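Local coordinates for pesticidal crystal protein Cry4Aa (Bacillus thuringiensis, PDB 2C9K) that binds midgut epithelial cells of insects and promotes their colloid-osmotic lysis, acting as a mosquito-larvicidal toxin, at residues A[503-508]-A[588-593]; A[535-540]-A[549-554]; A[2-7]-A[409-414]; A[231-236]-A[261-266]. All coordinates share one frame; numbering follows the deposited sequence.

Contact 1 of 4, residues A[503-508]-A[588-593]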
loop_
_atom_site.group_PDB
_atom_site.type_symbol
_atom_site.label_atom_id
_atom_site.label_comp_id
_atom_site.label_asym_id
_atom_site.label_seq_id
_atom_site.Cartn_x
_atom_site.Cartn_y
_atom_site.Cartn_z
ATOM N N LYS A 503 1.323 -23.699 -5.225
ATOM C CA LYS A 503 1.882 -25.008 -5.570
ATOM C C LYS A 503 0.901 -26.159 -5.265
ATOM O O LYS A 503 0.724 -27.075 -6.075
ATOM C CB LYS A 503 3.199 -25.233 -4.811
ATOM C CG LYS A 503 4.463 -25.130 -5.659
ATOM C CD LYS A 503 4.576 -23.779 -6.341
ATOM C CE LYS A 503 5.815 -23.679 -7.230
ATOM N NZ LYS A 503 7.094 -23.571 -6.469
ATOM N N ASP A 504 0.262 -26.104 -4.099
ATOM C CA ASP A 504 -0.677 -27.139 -3.693
ATOM C C ASP A 504 -2.082 -26.619 -3.401
ATOM O O ASP A 504 -2.993 -26.721 -4.227
ATOM C CB ASP A 504 -0.146 -27.867 -2.452
ATOM C CG ASP A 504 0.526 -26.925 -1.456
ATOM O OD1 ASP A 504 0.122 -25.745 -1.374
ATOM O OD2 ASP A 504 1.452 -27.368 -0.741
ATOM N N HIS A 505 -2.250 -26.060 -2.211
ATOM C CA HIS A 505 -3.536 -25.541 -1.788
ATOM C C HIS A 505 -3.364 -24.320 -0.890
ATOM O O HIS A 505 -2.265 -24.040 -0.416
ATOM C CB HIS A 505 -4.266 -26.619 -1.007
ATOM C CG HIS A 505 -3.500 -27.104 0.186
ATOM N ND1 HIS A 505 -2.376 -27.893 0.076
ATOM C CD2 HIS A 505 -3.678 -26.887 1.510
ATOM C CE1 HIS A 505 -1.895 -28.141 1.281
ATOM N NE2 HIS A 505 -2.666 -27.542 2.169
ATOM N N PHE A 506 -4.459 -23.598 -0.671
ATOM C CA PHE A 506 -4.482 -22.434 0.213
ATOM C C PHE A 506 -5.940 -22.058 0.379
ATOM O O PHE A 506 -6.718 -22.206 -0.557
ATOM C CB PHE A 506 -3.636 -21.267 -0.347
ATOM C CG PHE A 506 -4.277 -20.495 -1.478
ATOM C CD1 PHE A 506 -5.216 -19.500 -1.223
ATOM C CD2 PHE A 506 -3.892 -20.724 -2.799
ATOM C CE1 PHE A 506 -5.756 -18.739 -2.270
ATOM C CE2 PHE A 506 -4.425 -19.973 -3.853
ATOM C CZ PHE A 506 -5.355 -18.982 -3.587
ATOM N N LYS A 507 -6.318 -21.613 1.577
ATOM C CA LYS A 507 -7.708 -21.241 1.838
ATOM C C LYS A 507 -7.920 -19.863 2.443
ATOM O O LYS A 507 -7.291 -19.488 3.429
ATOM C CB LYS A 507 -8.371 -22.277 2.739
ATOM C CG LYS A 507 -9.809 -21.944 3.123
ATOM C CD LYS A 507 -9.901 -21.375 4.527
ATOM C CE LYS A 507 -9.519 -22.408 5.549
ATOM N NZ LYS A 507 -9.210 -21.771 6.849
ATOM N N ILE A 508 -8.817 -19.103 1.840
ATOM C CA ILE A 508 -9.136 -17.787 2.344
ATOM C C ILE A 508 -10.594 -17.895 2.802
ATOM O O ILE A 508 -11.411 -18.554 2.143
ATOM C CB ILE A 508 -8.934 -16.709 1.236
ATOM C CG1 ILE A 508 -10.065 -15.692 1.249
ATOM C CG2 ILE A 508 -8.839 -17.358 -0.114
ATOM C CD1 ILE A 508 -9.975 -14.712 2.363
ATOM N N VAL A 588 -11.408 -22.854 -0.510
ATOM C CA VAL A 588 -10.274 -23.760 -0.578
ATOM C C VAL A 588 -9.799 -23.924 -2.007
ATOM O O VAL A 588 -10.515 -24.459 -2.841
ATOM C CB VAL A 588 -10.632 -25.152 -0.040
ATOM C CG1 VAL A 588 -9.366 -25.936 0.227
ATOM C CG2 VAL A 588 -11.464 -25.031 1.218
ATOM N N PHE A 589 -8.587 -23.453 -2.274
ATOM C CA PHE A 589 -7.983 -23.548 -3.593
ATOM C C PHE A 589 -6.978 -24.693 -3.637
ATOM O O PHE A 589 -6.110 -24.808 -2.769
ATOM C CB PHE A 589 -7.250 -22.247 -3.962
ATOM C CG PHE A 589 -8.159 -21.105 -4.310
ATOM C CD1 PHE A 589 -8.682 -20.283 -3.320
ATOM C CD2 PHE A 589 -8.521 -20.873 -5.631
ATOM C CE1 PHE A 589 -9.554 -19.247 -3.640
ATOM C CE2 PHE A 589 -9.397 -19.837 -5.960
ATOM C CZ PHE A 589 -9.914 -19.025 -4.961
ATOM N N ASN A 590 -7.099 -25.538 -4.656
ATOM C CA ASN A 590 -6.182 -26.661 -4.849
ATOM C C ASN A 590 -5.631 -26.656 -6.262
ATOM O O ASN A 590 -6.291 -26.207 -7.203
ATOM C CB ASN A 590 -6.885 -28.000 -4.627
ATOM C CG ASN A 590 -6.803 -28.476 -3.196
ATOM O OD1 ASN A 590 -7.800 -28.476 -2.476
ATOM N ND2 ASN A 590 -5.611 -28.887 -2.772
ATOM N N ARG A 591 -4.407 -27.149 -6.399
ATOM C CA ARG A 591 -3.768 -27.263 -7.702
ATOM C C ARG A 591 -3.619 -28.762 -7.952
ATOM O O ARG A 591 -3.042 -29.469 -7.130
ATOM C CB ARG A 591 -2.403 -26.582 -7.696
ATOM C CG ARG A 591 -1.705 -26.701 -9.017
ATOM C CD ARG A 591 -0.587 -25.711 -9.182
ATOM N NE ARG A 591 0.092 -25.965 -10.443
ATOM C CZ ARG A 591 1.149 -25.291 -10.870
ATOM N NH1 ARG A 591 1.648 -24.313 -10.131
ATOM N NH2 ARG A 591 1.709 -25.606 -12.030
ATOM N N SER A 592 -4.140 -29.251 -9.071
ATOM C CA SER A 592 -4.071 -30.680 -9.351
ATOM C C SER A 592 -3.138 -31.099 -10.479
ATOM O O SER A 592 -2.740 -32.257 -10.552
ATOM C CB SER A 592 -5.470 -31.201 -9.646
ATOM O OG SER A 592 -6.050 -30.461 -10.698
ATOM N N ASP A 593 -2.795 -30.165 -11.358
ATOM C CA ASP A 593 -1.912 -30.471 -12.482
ATOM C C ASP A 593 -0.581 -31.047 -12.005
ATOM O O ASP A 593 -0.233 -30.927 -10.837
ATOM C CB ASP A 593 -1.658 -29.216 -13.328
ATOM C CG ASP A 593 -0.920 -28.136 -12.567
ATOM O OD1 ASP A 593 -1.537 -27.490 -11.695
ATOM O OD2 ASP A 593 0.283 -27.935 -12.838
#
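Asp504 O is held twice by the neighbouring strand: Arg591 N donates to it at 2.6 Å, and the CA-H of Asn590 makes a softer C-H...O contact. The Arg591 donor sits nearly along the C=O axis, with the bond bent at the hydrogen. On the same aspartate, OD1 accepts from His505 N on its anti side, and Ser486 and Ala485 also bind this carboxylate. Two residues further on, Phe506 and Phe589 form an antiparallel hydrogen-bonded pair, with Phe589 N 2.8 Å from Phe506 O; the return bond to Phe589 O is less certainly placed.

Both phenylalanines point to the face of the sheet that lies against strand 600-609. Phe506 has CG between its backbone N and carbonyl carbon (chi1 76°), and one face of its ring is covered by CB of Phe589, which is 3.8 Å from the ring centroid in a CH-pi contact. The ring planes are near parallel, 12° apart, but slid so far that they barely overlap; the closest atoms are Phe506 CE1 and Phe589 CD1 at 3.5 Å. Ile508 CG2 closes on the Phe589 ring from its edge.

At the end of its strand, Arg591 runs extended beside Lys503 O. Its NH2 donates, as part of a salt bridge, to the syn lone pair of Asp593 OD2 at 2.8 Å, while NH1 reaches Phe502 O. The chemistry is thus two-sided: aromatic and aliphatic groups fill the interior of the C-terminal beta-sandwich domain, whereas the other face mixes polar groups, His505 beside Asn590, with Val588, and Lys507 NZ bonds Asn480 OD1.

Contact 2 of 4, residues A[535-540]-A[549-554]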
loop_
_atom_site.group_PDB
_atom_site.type_symbol
_atom_site.label_atom_id
_atom_site.label_comp_id
_atom_site.label_asym_id
_atom_site.label_seq_id
_atom_site.Cartn_x
_atom_site.Cartn_y
_atom_site.Cartn_z
ATOM N N ALA A 535 -1.422 -25.081 -15.618
ATOM C CA ALA A 535 -1.718 -25.465 -14.250
ATOM C C ALA A 535 -3.238 -25.516 -14.177
ATOM O O ALA A 535 -3.925 -24.784 -14.889
ATOM C CB ALA A 535 -1.176 -24.432 -13.279
ATOM N N VAL A 536 -3.764 -26.394 -13.339
ATOM C CA VAL A 536 -5.206 -26.518 -13.184
ATOM C C VAL A 536 -5.553 -26.152 -11.753
ATOM O O VAL A 536 -4.869 -26.575 -10.824
ATOM C CB VAL A 536 -5.666 -27.957 -13.496
ATOM C CG1 VAL A 536 -7.084 -28.186 -13.008
ATOM C CG2 VAL A 536 -5.600 -28.188 -14.983
ATOM N N ILE A 537 -6.610 -25.369 -11.577
ATOM C CA ILE A 537 -7.028 -24.933 -10.247
ATOM C C ILE A 537 -8.449 -25.323 -9.863
ATOM O O ILE A 537 -9.403 -25.020 -10.577
ATOM C CB ILE A 537 -6.907 -23.423 -10.135
ATOM C CG1 ILE A 537 -7.581 -22.780 -11.355
ATOM C CG2 ILE A 537 -5.442 -23.042 -10.010
ATOM C CD1 ILE A 537 -7.384 -21.293 -11.482
ATOM N N ASN A 538 -8.584 -25.988 -8.724
ATOM C CA ASN A 538 -9.890 -26.408 -8.251
ATOM C C ASN A 538 -10.270 -25.650 -6.996
ATOM O O ASN A 538 -9.534 -25.620 -6.014
ATOM C CB ASN A 538 -9.893 -27.908 -7.995
ATOM C CG ASN A 538 -9.661 -28.698 -9.256
ATOM O OD1 ASN A 538 -10.476 -28.662 -10.179
ATOM N ND2 ASN A 538 -8.538 -29.409 -9.316
ATOM N N LEU A 539 -11.442 -25.034 -7.058
ATOM C CA LEU A 539 -11.987 -24.224 -5.978
ATOM C C LEU A 539 -13.130 -24.989 -5.325
ATOM O O LEU A 539 -14.141 -25.272 -5.973
ATOM C CB LEU A 539 -12.541 -22.924 -6.559
ATOM C CG LEU A 539 -12.334 -21.558 -5.913
ATOM C CD1 LEU A 539 -13.361 -20.608 -6.527
ATOM C CD2 LEU A 539 -12.498 -21.618 -4.408
ATOM N N SER A 540 -12.976 -25.334 -4.053
ATOM C CA SER A 540 -14.037 -26.039 -3.357
ATOM C C SER A 540 -14.665 -25.133 -2.321
ATOM O O SER A 540 -14.001 -24.690 -1.381
ATOM C CB SER A 540 -13.514 -27.298 -2.670
ATOM O OG SER A 540 -13.368 -28.361 -3.593
ATOM N N MET A 549 -10.737 -24.861 -13.357
ATOM C CA MET A 549 -10.342 -24.325 -14.649
ATOM C C MET A 549 -8.824 -24.404 -14.892
ATOM O O MET A 549 -8.031 -24.568 -13.960
ATOM C CB MET A 549 -10.832 -22.872 -14.774
ATOM C CG MET A 549 -10.228 -21.915 -13.763
ATOM S SD MET A 549 -10.793 -20.187 -13.901
ATOM C CE MET A 549 -10.865 -19.986 -15.713
ATOM N N ALA A 550 -8.437 -24.298 -16.159
ATOM C CA ALA A 550 -7.037 -24.332 -16.553
ATOM C C ALA A 550 -6.550 -22.901 -16.733
ATOM O O ALA A 550 -7.244 -22.071 -17.321
ATOM C CB ALA A 550 -6.882 -25.091 -17.852
ATOM N N LEU A 551 -5.363 -22.612 -16.212
ATOM C CA LEU A 551 -4.784 -21.284 -16.327
ATOM C C LEU A 551 -3.925 -21.228 -17.585
ATOM O O LEU A 551 -3.438 -22.256 -18.053
ATOM C CB LEU A 551 -3.940 -20.975 -15.090
ATOM C CG LEU A 551 -4.726 -20.824 -13.786
ATOM C CD1 LEU A 551 -3.762 -20.563 -12.639
ATOM C CD2 LEU A 551 -5.718 -19.684 -13.914
ATOM N N ASN A 552 -3.741 -20.029 -18.133
ATOM C CA ASN A 552 -2.944 -19.859 -19.345
ATOM C C ASN A 552 -1.607 -19.203 -19.042
ATOM O O ASN A 552 -1.455 -18.518 -18.026
ATOM C CB ASN A 552 -3.688 -18.982 -20.346
ATOM C CG ASN A 552 -5.049 -19.530 -20.705
ATOM O OD1 ASN A 552 -5.967 -18.767 -21.015
ATOM N ND2 ASN A 552 -5.189 -20.855 -20.680
ATOM N N PRO A 553 -0.610 -19.413 -19.914
ATOM C CA PRO A 553 0.702 -18.799 -19.689
ATOM C C PRO A 553 0.472 -17.307 -19.849
ATOM O O PRO A 553 -0.391 -16.905 -20.620
ATOM C CB PRO A 553 1.542 -19.368 -20.816
ATOM C CG PRO A 553 0.893 -20.682 -21.082
ATOM C CD PRO A 553 -0.559 -20.357 -21.038
ATOM N N THR A 554 1.220 -16.483 -19.128
ATOM C CA THR A 554 1.026 -15.039 -19.231
ATOM C C THR A 554 2.354 -14.305 -19.344
ATOM O O THR A 554 2.413 -13.152 -19.776
ATOM C CB THR A 554 0.247 -14.511 -18.017
ATOM O OG1 THR A 554 1.079 -14.562 -16.853
ATOM C CG2 THR A 554 -0.991 -15.368 -17.781
HETATM O O HOH W 1 -0.887 -22.000 -16.713
#
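Ile537 packs on both Met549 and Leu551 across a beta hairpin, strands 536-541 and 545-550, at one edge of a sheet in the C-terminal beta-sandwich domain. Ile537 CD1 lies 3.4 Å from Leu551 CD2 and also touches Leu551 CG, the two side chains crossing at about a right angle. With Met549 the arrangement differs: both side chains point the same way, side by side, and Ile537 CG1 is 3.7 Å from Met549 CG. Ile537 CG1 sits between its own N and carbonyl carbon (chi1 49°), the branch that faces Met549, and chi2 near 180° carries CD1 onward to Leu551.

The backbone sets this register. Ile537 and Met549 form a hydrogen-bonded antiparallel pair: Ile537 N donates to Met549 O at 2.9 Å in an almost straight bond (176°), and Met549 N returns to Ile537 O at 3.1 Å with a more bent one. Val536 and Ala550 make the next, non-hydrogen-bonded pair, their small side chains meeting loosely on the other face. Leu551 N then donates to Ala535 O at 2.9 Å, so the ladder runs on past the end of the regular strand and brings Leu551 against Ile537.

Further out, Ile523 lies against Ile537, Tyr525 and Val600 against Leu551, and Phe573 against Met549, so the apolar cluster faces the inside of the sandwich. On its other edge, strand 536-541 bonds to strand 584-591. Beyond the last of these bonds, at the end away from the hairpin turn, a water makes two weak bonds, accepting from Ala535 N at 3.3 Å and donating to Leu551 O.

Contact 3 of 4, residues A[2-7]-A[409-414]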
loop_
_atom_site.group_PDB
_atom_site.type_symbol
_atom_site.label_atom_id
_atom_site.label_comp_id
_atom_site.label_asym_id
_atom_site.label_seq_id
_atom_site.Cartn_x
_atom_site.Cartn_y
_atom_site.Cartn_z
ATOM N N GLU A 2 5.877 13.953 6.859
ATOM C CA GLU A 2 4.914 15.016 7.118
ATOM C C GLU A 2 4.381 15.597 5.800
ATOM O O GLU A 2 4.916 16.556 5.254
ATOM C CB GLU A 2 5.542 16.108 8.011
ATOM C CG GLU A 2 6.111 17.333 7.296
ATOM C CD GLU A 2 7.362 17.041 6.481
ATOM O OE1 GLU A 2 7.556 15.877 6.058
ATOM O OE2 GLU A 2 8.148 17.990 6.256
ATOM N N LEU A 3 3.324 14.978 5.285
ATOM C CA LEU A 3 2.693 15.409 4.039
ATOM C C LEU A 3 1.527 14.453 3.784
ATOM O O LEU A 3 1.725 13.343 3.291
ATOM C CB LEU A 3 3.713 15.363 2.895
ATOM C CG LEU A 3 3.355 16.059 1.575
ATOM C CD1 LEU A 3 2.421 17.243 1.821
ATOM C CD2 LEU A 3 4.639 16.514 0.887
ATOM N N SER A 4 0.319 14.893 4.130
ATOM C CA SER A 4 -0.881 14.071 4.012
ATOM C C SER A 4 -1.510 13.868 2.644
ATOM O O SER A 4 -2.402 13.041 2.501
ATOM C CB SER A 4 -1.955 14.598 4.964
ATOM O OG SER A 4 -2.388 15.889 4.576
ATOM N N ALA A 5 -1.072 14.606 1.636
ATOM C CA ALA A 5 -1.657 14.438 0.310
ATOM C C ALA A 5 -1.488 12.998 -0.171
ATOM O O ALA A 5 -2.431 12.397 -0.691
ATOM C CB ALA A 5 -1.018 15.400 -0.679
ATOM N N TYR A 6 -0.286 12.447 -0.000
ATOM C CA TYR A 6 0.003 11.072 -0.406
ATOM C C TYR A 6 -1.106 10.138 0.058
ATOM O O TYR A 6 -1.755 9.472 -0.748
ATOM C CB TYR A 6 1.330 10.602 0.203
ATOM C CG TYR A 6 2.565 11.328 -0.293
ATOM C CD1 TYR A 6 3.721 11.367 0.480
ATOM C CD2 TYR A 6 2.585 11.955 -1.544
ATOM C CE1 TYR A 6 4.866 12.009 0.032
ATOM C CE2 TYR A 6 3.726 12.599 -2.005
ATOM C CZ TYR A 6 4.865 12.624 -1.211
ATOM O OH TYR A 6 6.001 13.274 -1.648
ATOM N N THR A 7 -1.323 10.097 1.369
ATOM C CA THR A 7 -2.343 9.234 1.935
ATOM C C THR A 7 -3.783 9.671 1.650
ATOM O O THR A 7 -4.680 8.830 1.644
ATOM C CB THR A 7 -2.140 9.059 3.457
ATOM O OG1 THR A 7 -1.905 10.335 4.062
ATOM C CG2 THR A 7 -0.950 8.148 3.734
ATOM N N LEU A 409 1.051 6.962 10.464
ATOM C CA LEU A 409 1.030 7.648 9.180
ATOM C C LEU A 409 0.026 8.800 9.144
ATOM O O LEU A 409 -0.794 8.958 10.049
ATOM C CB LEU A 409 0.756 6.648 8.055
ATOM C CG LEU A 409 1.945 5.754 7.657
ATOM C CD1 LEU A 409 3.096 6.615 7.186
ATOM C CD2 LEU A 409 2.392 4.906 8.836
ATOM N N PRO A 410 0.087 9.632 8.099
ATOM C CA PRO A 410 -0.826 10.771 7.970
ATOM C C PRO A 410 -2.311 10.408 7.890
ATOM O O PRO A 410 -2.675 9.237 7.764
ATOM C CB PRO A 410 -0.334 11.454 6.696
ATOM C CG PRO A 410 1.124 11.145 6.696
ATOM C CD PRO A 410 1.125 9.683 7.060
ATOM N N ILE A 411 -3.163 11.431 7.968
ATOM C CA ILE A 411 -4.607 11.245 7.879
ATOM C C ILE A 411 -4.966 10.635 6.523
ATOM O O ILE A 411 -4.169 10.667 5.578
ATOM C CB ILE A 411 -5.356 12.580 8.020
ATOM C CG1 ILE A 411 -4.771 13.611 7.048
ATOM C CG2 ILE A 411 -5.283 13.065 9.458
ATOM C CD1 ILE A 411 -5.487 14.959 7.071
ATOM N N LEU A 412 -6.173 10.089 6.430
ATOM C CA LEU A 412 -6.637 9.452 5.208
ATOM C C LEU A 412 -7.680 10.295 4.480
ATOM O O LEU A 412 -7.962 10.075 3.298
ATOM C CB LEU A 412 -7.218 8.085 5.550
ATOM C CG LEU A 412 -7.877 7.318 4.419
ATOM C CD1 LEU A 412 -6.839 6.959 3.380
ATOM C CD2 LEU A 412 -8.527 6.086 4.979
ATOM N N LYS A 413 -8.249 11.261 5.190
ATOM C CA LYS A 413 -9.266 12.132 4.616
ATOM C C LYS A 413 -8.978 13.598 4.916
ATOM O O LYS A 413 -8.211 13.906 5.823
ATOM C CB LYS A 413 -10.638 11.762 5.181
ATOM C CG LYS A 413 -11.022 10.317 4.978
ATOM C CD LYS A 413 -12.475 10.078 5.347
ATOM C CE LYS A 413 -12.720 10.172 6.845
ATOM N NZ LYS A 413 -12.205 9.000 7.594
ATOM N N ARG A 414 -9.594 14.496 4.148
ATOM C CA ARG A 414 -9.418 15.925 4.373
ATOM C C ARG A 414 -9.888 16.200 5.789
ATOM O O ARG A 414 -10.996 15.825 6.175
ATOM C CB ARG A 414 -10.240 16.737 3.386
ATOM C CG ARG A 414 -9.804 16.570 1.952
ATOM C CD ARG A 414 -10.653 17.442 1.048
ATOM N NE ARG A 414 -10.436 18.859 1.319
ATOM C CZ ARG A 414 -11.167 19.838 0.800
ATOM N NH1 ARG A 414 -12.174 19.556 -0.018
ATOM N NH2 ARG A 414 -10.879 21.102 1.090
#
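Thr7 and Ile411 both place a branch between the backbone N and the carbonyl carbon, the crowded position, and these branches carry much of the contact. For Thr7 the branch is OG1 (chi1 47°), which is turned onto the loop 409-414. For Ile411 it is CG1 (chi1 51°), which is swung toward Ser4.

The Thr7 hydroxyl donates to Ile411 O at 2.7 Å, a bond in which the donor approaches the carbonyl nearly head-on, with a C=O...donor angle of 162°. This is the one hydrogen bond between the two segments. The same OG1 rests near Pro410 CB at 3.3 Å, with the threonine and proline side chains crossing at about a right angle. The rest is van der Waals contact. Ser4 CB meets Ile411 CG1 at 3.6 Å and also packs on Pro410 CB, so the proline ring lies against Ser4 and Thr7, three residues apart. Leu412 CD1 lies near Thr7 O.

The loop is fixed by its own neighbours: Pro410 O accepts from Ser431 OG, and Asn429 OD1 takes the backbone N-H groups of both Leu412 and Lys413. This second shell probably helps to hold Ile411 O in place. On the helical side, Leu3 and Ala5 turn to Phe50 of helix 46-58, and Tyr6 reaches helix 222-240, so the start of the chain is set among its neighbours.

The arrangement belongs to the interface between the N-terminal helical domain and the middle beta domain of a three-domain Cry toxin, here formed by the very start of the chain and a loop between strands 402-407 and 432-440.

Contact 4 of 4, residues A[231-236]-A[261-266]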
loop_
_atom_site.group_PDB
_atom_site.type_symbol
_atom_site.label_atom_id
_atom_site.label_comp_id
_atom_site.label_asym_id
_atom_site.label_seq_id
_atom_site.Cartn_x
_atom_site.Cartn_y
_atom_site.Cartn_z
ATOM N N LYS A 231 7.844 6.379 1.972
ATOM C CA LYS A 231 7.277 7.588 1.376
ATOM C C LYS A 231 6.721 7.318 -0.013
ATOM O O LYS A 231 5.611 7.739 -0.323
ATOM C CB LYS A 231 8.325 8.708 1.291
ATOM C CG LYS A 231 9.043 9.012 2.599
ATOM C CD LYS A 231 8.074 9.353 3.711
ATOM C CE LYS A 231 8.750 9.318 5.086
ATOM N NZ LYS A 231 9.619 10.501 5.387
ATOM N N MET A 232 7.487 6.612 -0.843
ATOM C CA MET A 232 7.056 6.310 -2.204
ATOM C C MET A 232 5.939 5.277 -2.276
ATOM O O MET A 232 5.147 5.273 -3.218
ATOM C CB MET A 232 8.243 5.850 -3.049
ATOM C CG MET A 232 9.271 6.937 -3.293
ATOM S SD MET A 232 8.565 8.429 -4.039
ATOM C CE MET A 232 8.311 9.452 -2.629
ATOM N N THR A 233 5.867 4.386 -1.300
ATOM C CA THR A 233 4.796 3.408 -1.331
ATOM C C THR A 233 3.475 4.142 -1.155
ATOM O O THR A 233 2.524 3.902 -1.896
ATOM C CB THR A 233 4.941 2.372 -0.220
ATOM O OG1 THR A 233 6.004 1.471 -0.551
ATOM C CG2 THR A 233 3.641 1.593 -0.043
ATOM N N THR A 234 3.425 5.050 -0.184
ATOM C CA THR A 234 2.215 5.811 0.086
ATOM C C THR A 234 1.943 6.877 -0.971
ATOM O O THR A 234 0.822 7.370 -1.080
ATOM C CB THR A 234 2.287 6.502 1.452
ATOM O OG1 THR A 234 3.269 7.541 1.417
ATOM C CG2 THR A 234 2.677 5.513 2.512
ATOM N N ALA A 235 2.963 7.240 -1.745
ATOM C CA ALA A 235 2.784 8.258 -2.778
ATOM C C ALA A 235 2.520 7.633 -4.140
ATOM O O ALA A 235 1.507 7.910 -4.774
ATOM C CB ALA A 235 4.006 9.165 -2.845
ATOM N N VAL A 236 3.418 6.765 -4.580
ATOM C CA VAL A 236 3.263 6.134 -5.878
ATOM C C VAL A 236 2.636 4.739 -5.873
ATOM O O VAL A 236 1.498 4.575 -6.294
ATOM C CB VAL A 236 4.619 6.072 -6.602
ATOM C CG1 VAL A 236 4.438 5.577 -8.035
ATOM C CG2 VAL A 236 5.262 7.450 -6.581
ATOM N N ARG A 261 0.145 -4.395 1.585
ATOM C CA ARG A 261 1.571 -4.209 1.883
ATOM C C ARG A 261 1.881 -3.568 3.247
ATOM O O ARG A 261 1.077 -2.800 3.789
ATOM C CB ARG A 261 2.212 -3.339 0.803
ATOM C CG ARG A 261 2.094 -1.832 1.048
ATOM C CD ARG A 261 0.646 -1.375 1.122
ATOM N NE ARG A 261 0.525 0.071 1.283
ATOM C CZ ARG A 261 0.612 0.709 2.445
ATOM N NH1 ARG A 261 0.817 0.024 3.566
ATOM N NH2 ARG A 261 0.497 2.034 2.485
ATOM N N GLU A 262 3.059 -3.872 3.785
ATOM C CA GLU A 262 3.498 -3.283 5.052
ATOM C C GLU A 262 4.573 -2.237 4.789
ATOM O O GLU A 262 5.306 -2.319 3.801
ATOM C CB GLU A 262 4.109 -4.332 5.994
ATOM C CG GLU A 262 3.121 -5.236 6.719
ATOM C CD GLU A 262 3.776 -6.105 7.790
ATOM O OE1 GLU A 262 4.659 -6.919 7.461
ATOM O OE2 GLU A 262 3.404 -5.973 8.970
ATOM N N ILE A 263 4.660 -1.242 5.664
ATOM C CA ILE A 263 5.699 -0.226 5.553
ATOM C C ILE A 263 6.236 -0.051 6.965
ATOM O O ILE A 263 5.525 -0.307 7.929
ATOM C CB ILE A 263 5.174 1.109 4.971
ATOM C CG1 ILE A 263 4.076 1.691 5.853
ATOM C CG2 ILE A 263 4.702 0.886 3.538
ATOM C CD1 ILE A 263 3.560 3.027 5.349
ATOM N N TYR A 264 7.491 0.367 7.087
ATOM C CA TYR A 264 8.121 0.487 8.399
ATOM C C TYR A 264 8.727 1.842 8.715
ATOM O O TYR A 264 9.210 2.549 7.831
ATOM C CB TYR A 264 9.238 -0.565 8.543
ATOM C CG TYR A 264 8.881 -1.971 8.091
ATOM C CD1 TYR A 264 8.766 -2.281 6.743
ATOM C CD2 TYR A 264 8.668 -2.992 9.019
ATOM C CE1 TYR A 264 8.452 -3.567 6.325
ATOM C CE2 TYR A 264 8.353 -4.281 8.613
ATOM C CZ TYR A 264 8.245 -4.566 7.262
ATOM O OH TYR A 264 7.924 -5.845 6.841
ATOM N N GLN A 265 8.705 2.181 9.999
ATOM C CA GLN A 265 9.291 3.416 10.499
ATOM C C GLN A 265 10.295 2.880 11.523
ATOM O O GLN A 265 10.012 1.886 12.195
ATOM C CB GLN A 265 8.217 4.290 11.160
ATOM C CG GLN A 265 7.128 4.770 10.196
ATOM C CD GLN A 265 6.061 5.646 10.861
ATOM O OE1 GLN A 265 5.652 5.397 11.995
ATOM N NE2 GLN A 265 5.591 6.660 10.143
ATOM N N VAL A 266 11.466 3.498 11.649
ATOM C CA VAL A 266 12.448 2.961 12.590
ATOM C C VAL A 266 12.894 3.861 13.747
ATOM O O VAL A 266 12.833 5.087 13.672
ATOM C CB VAL A 266 13.689 2.406 11.811
ATOM C CG1 VAL A 266 13.613 2.823 10.353
ATOM C CG2 VAL A 266 14.985 2.871 12.450
#
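Thr233 and Thr234 of helix 222-240 meet Arg261 and Ile263 through their methyl groups, so the contact has no hydrogen bond between the segments. Thr233 CG2 lies 3.8 Å from Ile263 CG2, the two side chains crossing at a slant. Thr234 CG2 touches Ile263 CD1 at 3.9 Å, at about a right angle.

A second kind of contact is methyl against guanidinium. Thr233 CG2, anti to its backbone N, sits over a face of the Arg261 group with NE 3.7 Å away, the two side chains reaching tip to tip. Ile263 CG2 also lies above this plane, toward the rim. Thr234 CG2 comes near NH2 obliquely.

The polar ends are satisfied separately. Arg261 NH2 makes a salt bridge to Asp238 of helix 222-240 and a hydrogen bond to His432, which probably help to hold the flat group beside the methyls. Thr233 OG1 bonds Arg229 O, and Thr234 OG1 donates to Lys231 O at 2.9 Å from above the carbonyl plane, leaving the methyls turned to the strand.

This is a helix-on-strand contact at the domain I–domain II boundary of three-domain Cry toxins, between the last helix of the bundle and the edge strand 262-267 of a three-stranded sheet of the beta domain.

Overall arrangement
From the N terminus, contact 3 opens at residues 2-7 and closes about 400 residues later at 409-414, a loop that spans the helical bundle and much of the beta domain. Contact 4, 231-236 with 261-266, is nested inside it and closes a short loop where the chain passes from one domain to the next. These two touch, Tyr6 lying on Thr234 and Ala235 and Leu409 on Ile263, and together they join the helical domain to the middle beta domain. Contact 1 opens only afterwards, with contact 2 nested within its loop; strands 584-591 and 536-541 unite both in one sheet of the C-terminal domain; the centres of contacts 1 and 3 lie about 38 Å apart.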